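Local coordinates for protein probable ATP-dependent kinase TDA10 (Saccharomyces cerevisiae, PDB 1ODF) that is a probable ATP-dependent kinase of the GLYK family whose substrate specificity is not yet known, at residues A[72-77]-A[129-134]. Residues are numbered along the deposited sequence; the frame is centred on the assembly and turned at random.
Sequences DFYLTH and PKYDKS. With SO4 (sulfate ion), chain C.
Y74 and Y131 make the main aromatic contact: the edge of the Y74 ring is turned toward the face of Y131, a tilted edge-to-face pair with centroids 5.0 Å apart and planes at 65°. Y74 CB sits over the same Y131 ring, off-centre, in a CH-pi contact 3.8 Å from its centroid. Y131 CG stands anti to its backbone N (chi1 -163°), which carries the ring under Y74 CB, with L75 O at its edge near the ring plane. A second CH-pi contact places P129 CG over the F73 face, 3.8 Å from the ring centroid, while P129 CD lies over CE2 and CZ; helix 104-114 also packs against F73 and P129.

The one salt bridge runs from K130 NZ to D72 OD2 (3.0 Å), met from above the carboxylate plane; the lysine chain bends at chi2 (-56°) to bring NZ back. OD2 also accepts from S69 N. Waters complete the join: one links D72 OD1 to Y131 N, another D72 OD2 to P129 O, a third L75 O to Y131 OH.

Y74 OH donates to O2 of a sulfate, probably from the crystallisation liquor (3.0 Å); K133 NZ adds two weak bonds, and R96 NE another. The loop after strand 65-69 thus joins strand 125-132, with Y74 about 7 Å from Q40 (side chains) of the predicted ATP-binding P-loop, in a kinase fold resembling pantothenate kinase.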
# COMPACT_ATOMS: atom_id res chain seq x y z
N ASP A 72 0.37 -6.20 6.41
CA ASP A 72 1.04 -7.31 7.06
C ASP A 72 1.63 -6.75 8.36
O ASP A 72 1.91 -7.50 9.30
CB ASP A 72 2.20 -7.84 6.21
CG ASP A 72 1.74 -8.65 5.02
OD1 ASP A 72 0.53 -8.92 4.90
OD2 ASP A 72 2.61 -9.02 4.20
N PHE A 73 1.84 -5.44 8.39
CA PHE A 73 2.42 -4.77 9.55
C PHE A 73 1.44 -4.09 10.49
O PHE A 73 1.82 -3.19 11.23
CB PHE A 73 3.47 -3.74 9.10
CG PHE A 73 4.73 -4.34 8.55
CD1 PHE A 73 4.77 -4.84 7.25
CD2 PHE A 73 5.87 -4.43 9.34
CE1 PHE A 73 5.95 -5.42 6.75
CE2 PHE A 73 7.05 -5.01 8.85
CZ PHE A 73 7.08 -5.50 7.55
N TYR A 74 0.17 -4.49 10.45
CA TYR A 74 -0.82 -3.91 11.35
C TYR A 74 -0.35 -4.12 12.80
O TYR A 74 0.40 -5.06 13.10
CB TYR A 74 -2.19 -4.58 11.18
CG TYR A 74 -3.13 -3.96 10.15
CD1 TYR A 74 -3.97 -4.76 9.38
CD2 TYR A 74 -3.20 -2.58 9.99
CE1 TYR A 74 -4.87 -4.21 8.47
CE2 TYR A 74 -4.11 -2.01 9.07
CZ TYR A 74 -4.94 -2.83 8.32
OH TYR A 74 -5.83 -2.28 7.42
N LEU A 75 -0.80 -3.25 13.69
CA LEU A 75 -0.46 -3.37 15.10
C LEU A 75 -1.05 -4.67 15.64
O LEU A 75 -2.00 -5.20 15.06
CB LEU A 75 -1.06 -2.20 15.88
CG LEU A 75 -0.43 -0.85 15.57
CD1 LEU A 75 -1.30 0.25 16.17
CD2 LEU A 75 1.00 -0.81 16.11
N THR A 76 -0.48 -5.20 16.72
CA THR A 76 -1.03 -6.41 17.32
C THR A 76 -2.41 -5.99 17.83
O THR A 76 -2.63 -4.81 18.14
CB THR A 76 -0.20 -6.89 18.51
OG1 THR A 76 -0.03 -5.82 19.45
CG2 THR A 76 1.17 -7.38 18.04
N HIS A 77 -3.34 -6.94 17.90
CA HIS A 77 -4.68 -6.61 18.37
C HIS A 77 -4.60 -5.81 19.66
O HIS A 77 -5.35 -4.85 19.85
CB HIS A 77 -5.50 -7.88 18.59
CG HIS A 77 -6.87 -7.63 19.13
ND1 HIS A 77 -7.13 -7.55 20.48
CD2 HIS A 77 -8.05 -7.42 18.50
CE1 HIS A 77 -8.42 -7.30 20.66
NE2 HIS A 77 -9.00 -7.21 19.48
N PRO A 129 6.24 -9.85 9.47
CA PRO A 129 4.97 -10.29 10.06
C PRO A 129 3.88 -10.64 9.07
O PRO A 129 3.93 -10.27 7.89
CB PRO A 129 4.58 -9.11 10.93
CG PRO A 129 5.05 -7.95 10.12
CD PRO A 129 6.43 -8.40 9.66
N LYS A 130 2.90 -11.37 9.57
CA LYS A 130 1.73 -11.76 8.80
C LYS A 130 0.54 -11.45 9.71
O LYS A 130 0.64 -11.54 10.93
CB LYS A 130 1.78 -13.24 8.43
CG LYS A 130 2.61 -13.51 7.18
CD LYS A 130 2.09 -12.69 5.99
CE LYS A 130 2.95 -12.89 4.74
NZ LYS A 130 2.57 -11.98 3.60
N TYR A 131 -0.57 -11.06 9.11
CA TYR A 131 -1.73 -10.69 9.91
C TYR A 131 -2.89 -11.65 9.68
O TYR A 131 -2.96 -12.31 8.65
CB TYR A 131 -2.14 -9.26 9.55
CG TYR A 131 -3.07 -8.58 10.54
CD1 TYR A 131 -2.58 -8.10 11.76
CD2 TYR A 131 -4.42 -8.41 10.25
CE1 TYR A 131 -3.42 -7.45 12.66
CE2 TYR A 131 -5.27 -7.76 11.15
CZ TYR A 131 -4.76 -7.28 12.34
OH TYR A 131 -5.60 -6.62 13.21
N ASP A 132 -3.79 -11.72 10.65
CA ASP A 132 -4.96 -12.58 10.57
C ASP A 132 -6.16 -11.73 10.97
O ASP A 132 -6.36 -11.46 12.15
CB ASP A 132 -4.81 -13.76 11.53
CG ASP A 132 -6.03 -14.68 11.54
OD1 ASP A 132 -5.99 -15.70 12.25
OD2 ASP A 132 -7.02 -14.38 10.83
N LYS A 133 -6.95 -11.31 9.98
CA LYS A 133 -8.12 -10.47 10.20
C LYS A 133 -9.34 -11.16 10.82
O LYS A 133 -10.24 -10.49 11.34
CB LYS A 133 -8.56 -9.82 8.88
CG LYS A 133 -7.52 -8.92 8.23
CD LYS A 133 -8.05 -8.30 6.94
CE LYS A 133 -7.00 -7.48 6.22
NZ LYS A 133 -7.54 -6.83 4.99
N SER A 134 -9.37 -12.49 10.77
CA SER A 134 -10.49 -13.25 11.33
C SER A 134 -10.45 -13.28 12.85
O SER A 134 -11.47 -13.52 13.51
CB SER A 134 -10.49 -14.68 10.78
OG SER A 134 -9.38 -15.42 11.28
S SO4 C . -9.27 -3.97 6.39
O1 SO4 C . -10.05 -3.04 7.24
O2 SO4 C . -7.99 -4.26 7.05
O3 SO4 C . -10.03 -5.22 6.20
O4 SO4 C . -9.03 -3.34 5.08
O HOH W 1 -0.63 -10.80 6.34
O HOH W 2 5.02 -9.63 5.38
O HOH W 3 -4.60 -4.48 14.34